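Local coordinates for protein Rho guanine nucleotide exchange factor 3 (Mus musculus, PDB 2Z0Q) that acts, through its DH-PH region, as a guanine nucleotide exchange factor for the small GTPases RhoA and RhoB, at residues 168-171 and 172-176; 333-336 and 337-341. All coordinates share one frame; numbering follows the deposited sequence.

Contact 1 (168-171 and 172-176); sequences REIL and RHTPN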
ATOM      1  N   ARG A 168     -21.488  -3.333  -8.391  1.00 12.12           N
ATOM      2  CA  ARG A 168     -22.645  -3.894  -7.713  1.00 13.01           C
ATOM      3  C   ARG A 168     -23.703  -2.798  -7.401  1.00 13.50           C
ATOM      4  O   ARG A 168     -24.896  -3.075  -7.327  1.00 13.40           O
ATOM      5  CB  ARG A 168     -22.216  -4.658  -6.420  1.00 12.35           C
ATOM      6  CG  ARG A 168     -23.336  -5.535  -5.921  1.00 14.47           C
ATOM      7  CD  ARG A 168     -22.918  -6.394  -4.721  1.00 16.61           C
ATOM      8  NE  ARG A 168     -21.790  -7.267  -5.016  1.00 15.69           N
ATOM      9  CZ  ARG A 168     -20.535  -7.085  -4.587  1.00 15.42           C
ATOM     10  NH1 ARG A 168     -20.185  -6.043  -3.828  1.00 16.88           N
ATOM     11  NH2 ARG A 168     -19.609  -7.989  -4.896  1.00 15.34           N
ATOM     12  N   GLU A 169     -23.245  -1.563  -7.206  1.00 11.86           N
ATOM     13  CA  GLU A 169     -24.161  -0.431  -6.955  1.00 12.70           C
ATOM     14  C   GLU A 169     -25.017  -0.260  -8.234  1.00 12.27           C
ATOM     15  O   GLU A 169     -26.209   0.022  -8.139  1.00 13.66           O
ATOM     16  CB  GLU A 169     -23.366   0.823  -6.616  1.00 13.49           C
ATOM     17  CG  GLU A 169     -24.250   2.105  -6.407  1.00 15.23           C
ATOM     18  CD  GLU A 169     -25.264   1.917  -5.278  1.00 18.06           C
ATOM     19  OE1 GLU A 169     -24.965   1.126  -4.350  1.00 18.61           O
ATOM     20  OE2 GLU A 169     -26.332   2.577  -5.288  1.00 18.83           O
ATOM     21  N   ILE A 170     -24.432  -0.439  -9.429  1.00 11.14           N
ATOM     22  CA  ILE A 170     -25.246  -0.377 -10.649  1.00 10.57           C
ATOM     23  C   ILE A 170     -26.205  -1.589 -10.716  1.00 11.62           C
ATOM     24  O   ILE A 170     -27.407  -1.464 -10.982  1.00 11.35           O
ATOM     25  CB  ILE A 170     -24.381  -0.389 -11.929  1.00 11.85           C
ATOM     26  CG1 ILE A 170     -23.323   0.725 -11.863  1.00 11.58           C
ATOM     27  CG2 ILE A 170     -25.287  -0.236 -13.145  1.00 13.27           C
ATOM     28  CD1 ILE A 170     -22.263   0.654 -13.000  1.00 12.75           C
ATOM     29  N   LEU A 171     -25.644  -2.773 -10.443  1.00  9.91           N
ATOM     30  CA  LEU A 171     -26.425  -4.006 -10.514  1.00 10.19           C
ATOM     31  C   LEU A 171     -27.673  -3.999  -9.624  1.00 12.74           C
ATOM     32  O   LEU A 171     -28.755  -4.439 -10.032  1.00 12.59           O
ATOM     33  CB  LEU A 171     -25.516  -5.194 -10.088  1.00 10.37           C
ATOM     34  CG  LEU A 171     -26.273  -6.533 -10.002  1.00 13.62           C
ATOM     35  CD1 LEU A 171     -26.880  -6.935 -11.339  1.00 16.01           C
ATOM     36  CD2 LEU A 171     -25.278  -7.583  -9.542  1.00 14.79           C
ATOM     37  N   ARG A 172     -27.530  -3.511  -8.391  1.00 12.81           N
ATOM     38  CA  ARG A 172     -28.685  -3.578  -7.497  1.00 14.77           C
ATOM     39  C   ARG A 172     -29.850  -2.699  -7.913  1.00 15.09           C
ATOM     40  O   ARG A 172     -30.964  -2.912  -7.474  1.00 14.75           O
ATOM     41  CB  ARG A 172     -28.289  -3.324  -6.021  1.00 14.21           C
ATOM     42  CG  ARG A 172     -27.812  -1.917  -5.655  1.00 14.70           C
ATOM     43  CD  ARG A 172     -27.713  -1.788  -4.090  1.00 15.17           C
ATOM     44  NE  ARG A 172     -26.890  -2.874  -3.544  1.00 15.63           N
ATOM     45  CZ  ARG A 172     -25.560  -2.843  -3.448  1.00 15.46           C
ATOM     46  NH1 ARG A 172     -24.877  -1.770  -3.836  1.00 14.61           N
ATOM     47  NH2 ARG A 172     -24.896  -3.928  -3.014  1.00 13.60           N
ATOM     48  N   HIS A 173     -29.611  -1.736  -8.790  1.00 14.23           N
ATOM     49  CA  HIS A 173     -30.717  -0.897  -9.276  1.00 15.44           C
ATOM     50  C   HIS A 173     -31.062  -1.265 -10.728  1.00 14.90           C
ATOM     51  O   HIS A 173     -31.829  -0.571 -11.409  1.00 16.30           O
ATOM     52  CB  HIS A 173     -30.343   0.570  -9.172  1.00 12.69           C
ATOM     53  CG  HIS A 173     -29.940   0.975  -7.795  1.00 13.30           C
ATOM     54  ND1 HIS A 173     -30.778   0.831  -6.712  1.00 14.98           N
ATOM     55  CD2 HIS A 173     -28.772   1.467  -7.313  1.00 14.25           C
ATOM     56  CE1 HIS A 173     -30.139   1.214  -5.621  1.00 13.55           C
ATOM     57  NE2 HIS A 173     -28.921   1.603  -5.957  1.00 15.86           N
ATOM     58  N   THR A 174     -30.537  -2.389 -11.197  1.00 14.12           N
ATOM     59  CA  THR A 174     -30.819  -2.844 -12.563  1.00 15.99           C
ATOM     60  C   THR A 174     -31.992  -3.850 -12.525  1.00 18.37           C
ATOM     61  O   THR A 174     -31.914  -4.890 -11.843  1.00 18.47           O
ATOM     62  CB  THR A 174     -29.562  -3.524 -13.206  1.00 15.81           C
ATOM     63  OG1 THR A 174     -28.458  -2.590 -13.249  1.00 16.04           O
ATOM     64  CG2 THR A 174     -29.864  -3.972 -14.640  1.00 18.37           C
ATOM     65  N   PRO A 175     -33.083  -3.556 -13.246  1.00 20.48           N
ATOM     66  CA  PRO A 175     -34.273  -4.421 -13.297  1.00 25.28           C
ATOM     67  C   PRO A 175     -34.036  -5.833 -13.891  1.00 27.27           C
ATOM     68  O   PRO A 175     -33.107  -6.048 -14.664  1.00 24.61           O
ATOM     69  CB  PRO A 175     -35.279  -3.583 -14.101  1.00 26.20           C
ATOM     70  CG  PRO A 175     -34.436  -2.743 -14.964  1.00 27.12           C
ATOM     71  CD  PRO A 175     -33.228  -2.382 -14.126  1.00 21.99           C
ATOM     72  N   ASN A 176     -34.881  -6.791 -13.506  1.00 30.79           N
ATOM     73  CA  ASN A 176     -34.733  -8.171 -13.990  1.00 34.33           C
ATOM     74  C   ASN A 176     -34.858  -8.351 -15.506  1.00 35.28           C
ATOM     75  O   ASN A 176     -34.338  -9.314 -16.063  1.00 36.43           O
ATOM     76  CB  ASN A 176     -35.731  -9.104 -13.279  1.00 35.90           C
ATOM     77  CG  ASN A 176     -35.619  -9.048 -11.754  1.00 38.15           C
ATOM     78  OD1 ASN A 176     -34.518  -8.984 -11.186  1.00 39.90           O
ATOM     79  ND2 ASN A 176     -36.771  -9.090 -11.080  1.00 38.67           N
TER

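Contact 2 (333-336 and 337-341); sequences NKQQ and WLNCI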
ATOM      1  N   ASN A 333      -1.123   4.337  14.068  1.00 21.51           N
ATOM      2  CA  ASN A 333      -0.045   3.412  13.713  1.00 22.11           C
ATOM      3  C   ASN A 333       0.388   2.580  14.932  1.00 19.07           C
ATOM      4  O   ASN A 333       0.748   1.420  14.791  1.00 18.89           O
ATOM      5  CB  ASN A 333       1.170   4.178  13.152  1.00 21.28           C
ATOM      6  CG  ASN A 333       2.225   3.250  12.533  1.00 25.36           C
ATOM      7  OD1 ASN A 333       1.904   2.357  11.733  1.00 27.38           O
ATOM      8  ND2 ASN A 333       3.488   3.458  12.893  1.00 20.54           N
ATOM      9  N   LYS A 334       0.373   3.186  16.118  1.00 20.74           N
ATOM     10  CA  LYS A 334       0.749   2.430  17.322  1.00 18.19           C
ATOM     11  C   LYS A 334      -0.247   1.294  17.548  1.00 18.80           C
ATOM     12  O   LYS A 334       0.139   0.144  17.778  1.00 16.59           O
ATOM     13  CB  LYS A 334       0.798   3.331  18.564  1.00 19.67           C
ATOM     14  CG  LYS A 334       0.851   2.461  19.871  1.00 16.45           C
ATOM     15  CD  LYS A 334       1.258   3.285  21.093  1.00 17.64           C
ATOM     16  CE  LYS A 334       0.848   2.544  22.398  1.00 17.06           C
ATOM     17  NZ  LYS A 334       1.347   3.305  23.585  1.00 17.71           N
ATOM     18  N   GLN A 335      -1.550   1.592  17.445  1.00 18.55           N
ATOM     19  CA  GLN A 335      -2.540   0.530  17.620  1.00 18.73           C
ATOM     20  C   GLN A 335      -2.375  -0.582  16.574  1.00 18.51           C
ATOM     21  O   GLN A 335      -2.513  -1.750  16.911  1.00 18.15           O
ATOM     22  CB  GLN A 335      -3.991   1.100  17.570  1.00 19.39           C
ATOM     23  CG  GLN A 335      -5.065   0.100  18.062  1.00 20.57           C
ATOM     24  CD  GLN A 335      -4.886  -0.283  19.531  1.00 20.35           C
ATOM     25  OE1 GLN A 335      -4.716   0.590  20.386  1.00 22.31           O
ATOM     26  NE2 GLN A 335      -4.935  -1.577  19.824  1.00 20.50           N
ATOM     27  N   GLN A 336      -2.085  -0.210  15.319  1.00 20.80           N
ATOM     28  CA  GLN A 336      -1.882  -1.178  14.233  1.00 21.58           C
ATOM     29  C   GLN A 336      -0.779  -2.164  14.613  1.00 20.57           C
ATOM     30  O   GLN A 336      -0.917  -3.366  14.456  1.00 20.89           O
ATOM     31  CB  GLN A 336      -1.488  -0.451  12.936  1.00 26.78           C
ATOM     32  CG  GLN A 336      -2.520   0.579  12.404  1.00 31.73           C
ATOM     33  CD  GLN A 336      -2.066   1.237  11.087  1.00 35.32           C
ATOM     34  OE1 GLN A 336      -1.040   1.947  11.035  1.00 33.43           O
ATOM     35  NE2 GLN A 336      -2.831   0.993  10.007  1.00 38.32           N
ATOM     36  N   TRP A 337       0.336  -1.630  15.109  1.00 18.62           N
ATOM     37  CA  TRP A 337       1.443  -2.474  15.565  1.00 17.35           C
ATOM     38  C   TRP A 337       1.024  -3.380  16.712  1.00 17.58           C
ATOM     39  O   TRP A 337       1.312  -4.569  16.712  1.00 17.24           O
ATOM     40  CB  TRP A 337       2.637  -1.610  15.983  1.00 17.66           C
ATOM     41  CG  TRP A 337       3.550  -1.297  14.833  1.00 17.60           C
ATOM     42  CD1 TRP A 337       3.647  -0.122  14.142  1.00 19.10           C
ATOM     43  CD2 TRP A 337       4.471  -2.201  14.220  1.00 17.69           C
ATOM     44  NE1 TRP A 337       4.585  -0.247  13.131  1.00 17.97           N
ATOM     45  CE2 TRP A 337       5.099  -1.508  13.162  1.00 17.65           C
ATOM     46  CE3 TRP A 337       4.829  -3.527  14.463  1.00 19.24           C
ATOM     47  CZ2 TRP A 337       6.066  -2.112  12.347  1.00 19.31           C
ATOM     48  CZ3 TRP A 337       5.785  -4.127  13.654  1.00 20.63           C
ATOM     49  CH2 TRP A 337       6.392  -3.411  12.611  1.00 19.42           C
ATOM     50  N   LEU A 338       0.366  -2.813  17.720  1.00 18.08           N
ATOM     51  CA  LEU A 338      -0.093  -3.646  18.827  1.00 18.55           C
ATOM     52  C   LEU A 338      -1.033  -4.759  18.315  1.00 17.58           C
ATOM     53  O   LEU A 338      -0.871  -5.934  18.667  1.00 17.14           O
ATOM     54  CB  LEU A 338      -0.834  -2.772  19.867  1.00 17.27           C
ATOM     55  CG  LEU A 338      -0.039  -1.711  20.620  1.00 20.16           C
ATOM     56  CD1 LEU A 338      -0.946  -1.105  21.725  1.00 20.56           C
ATOM     57  CD2 LEU A 338       1.184  -2.333  21.268  1.00 19.19           C
ATOM     58  N   ASN A 339      -2.007  -4.390  17.469  1.00 19.28           N
ATOM     59  CA  ASN A 339      -2.954  -5.391  16.940  1.00 19.92           C
ATOM     60  C   ASN A 339      -2.226  -6.505  16.173  1.00 19.92           C
ATOM     61  O   ASN A 339      -2.453  -7.682  16.424  1.00 19.71           O
ATOM     62  CB  ASN A 339      -3.990  -4.742  15.997  1.00 20.08           C
ATOM     63  CG  ASN A 339      -4.866  -3.701  16.680  1.00 21.17           C
ATOM     64  OD1 ASN A 339      -4.984  -3.653  17.910  1.00 20.52           O
ATOM     65  ND2 ASN A 339      -5.516  -2.864  15.866  1.00 21.13           N
ATOM     66  N   CYS A 340      -1.321  -6.135  15.253  1.00 20.00           N
ATOM     67  CA  CYS A 340      -0.604  -7.150  14.468  1.00 20.19           C
ATOM     68  C   CYS A 340       0.286  -8.072  15.277  1.00 19.49           C
ATOM     69  O   CYS A 340       0.330  -9.262  15.037  1.00 20.41           O
ATOM     70  CB  CYS A 340       0.215  -6.496  13.353  1.00 21.72           C
ATOM     71  SG  CYS A 340      -0.816  -5.765  12.080  1.00 27.48           S
ATOM     72  N   ILE A 341       1.030  -7.522  16.232  1.00 18.96           N
ATOM     73  CA  ILE A 341       1.858  -8.372  17.037  1.00 19.06           C
ATOM     74  C   ILE A 341       0.980  -9.329  17.878  1.00 20.22           C
ATOM     75  O   ILE A 341       1.253 -10.516  17.986  1.00 19.86           O
ATOM     76  CB  ILE A 341       2.760  -7.535  17.968  1.00 20.73           C
ATOM     77  CG1 ILE A 341       3.721  -6.693  17.111  1.00 20.69           C
ATOM     78  CG2 ILE A 341       3.553  -8.477  18.934  1.00 20.58           C
ATOM     79  CD1 ILE A 341       4.580  -5.747  17.931  1.00 21.58           C
TER

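Contact 1 (168-171 and 172-176)
E169 meets both R172 and H173 where helix 155-172 runs out. Its CB lies loosely beside NH1 of R172. CG stands anti to the backbone N (chi1 177°), and the chain then bends at chi2, which carries the carboxylate along the helix toward the next turn. CD of E169 lies near NE2 of H173, and at the edge of the R172 guanidinium, in its plane. OE1 of E169 accepts from NH1 of R172 at 2.9 Å, a salt bridge. OE1 lies close to the guanidinium plane, but NH1 stands above the carboxylate plane. OE2 of E169 accepts from NE2 of H173 at 2.8 Å. OE2 of E169 lies at the imidazole edge, in the ring plane, while NE2 of H173 stands above the carboxylate plane. The ring is turned 61° from the carboxylate. Two bent bonds, one to each oxygen, limit the rotation of the carboxylate.

R172 folds back along the helix. The O of R168 lies over one face of its guanidinium and also receives the N of R172 at 2.9 Å. NH2 of R172 packs against CD of R168 at 3.6 Å.

The chain leaves the helix through shorter turns. The O of I170 has two donors on opposite faces of its carbonyl plane: N of H173 at 3.1 Å and OG1 of T174 at 2.7 Å. The N of T174 bonds to the O of L171 at 3.0 Å.

All this lies in the helical DH domain. E169, I170, H173 and T174 touch helix 15-51, through A23, K19 and R20. R168, L171 and T174 touch helix 180-213.

Contact 2 (333-336 and 337-341)
The O of Q335 receives the N of N339 at 2.7 Å. The same two residues are joined again by their side chains. NE2 of Q335 donates to OD1 of N339 at 2.8 Å, with an N-H...O angle of 167°. OD1 lies close to the amide plane of Q335, while NE2 is tilted from the carbonyl plane of N339. The two amide planes are 44° apart. Q335 reaches this position through a bend at chi2 (63°), which turns its amide toward the following turn. N339 comes to meet it with CG beside its own backbone N. CG of N339 lies 3.1 Å from the O of Q335. This pair is on the exposed side of the helix.

Helix 331-345 is the C-terminal helix of the PH domain, the one that in this fold closes one end of the curled beta sheet. Its inner side carries W337, L338 and I341. W337 touches C234, L238 and V248 on strands 232-240 and 245-251, L338 packs on L283 of strand 282-285, and C340 touches C234 and L250.

Within the helix, the indole of W337 runs alongside the side chain of N333. The O of N333 lies at the edge of the indole, near its plane, 3.3 Å from CD1 of W337. K334 stretches out, and its CE brushes CD1 of L338 at 4.1 Å. Its NZ continues past the helix to a salt bridge with D285 and a hydrogen bond to the O of F310. The N of C340 bonds to the O of Q336 at 2.9 Å.

The two contacts lie in different domains, contact 1 in the DH and contact 2 in the PH, with centres about 39 Å apart and no touch between them. Both are local and partly buried. Contact 1 joins the end of helix 155-172 to the loop after it, among other helices, and its backbone bonds change there to shorter turns. Contact 2 lies wholly within helix 331-345, keeps regular helical bonding throughout and rests against a beta sheet. Their surface chemistry differs too. At 168-176 the side-chain bonding is charged. At 333-341 the exposed pair is neutral, while the buried side is aromatic and aliphatic. The buried residues of contact 1 are I170 and T174.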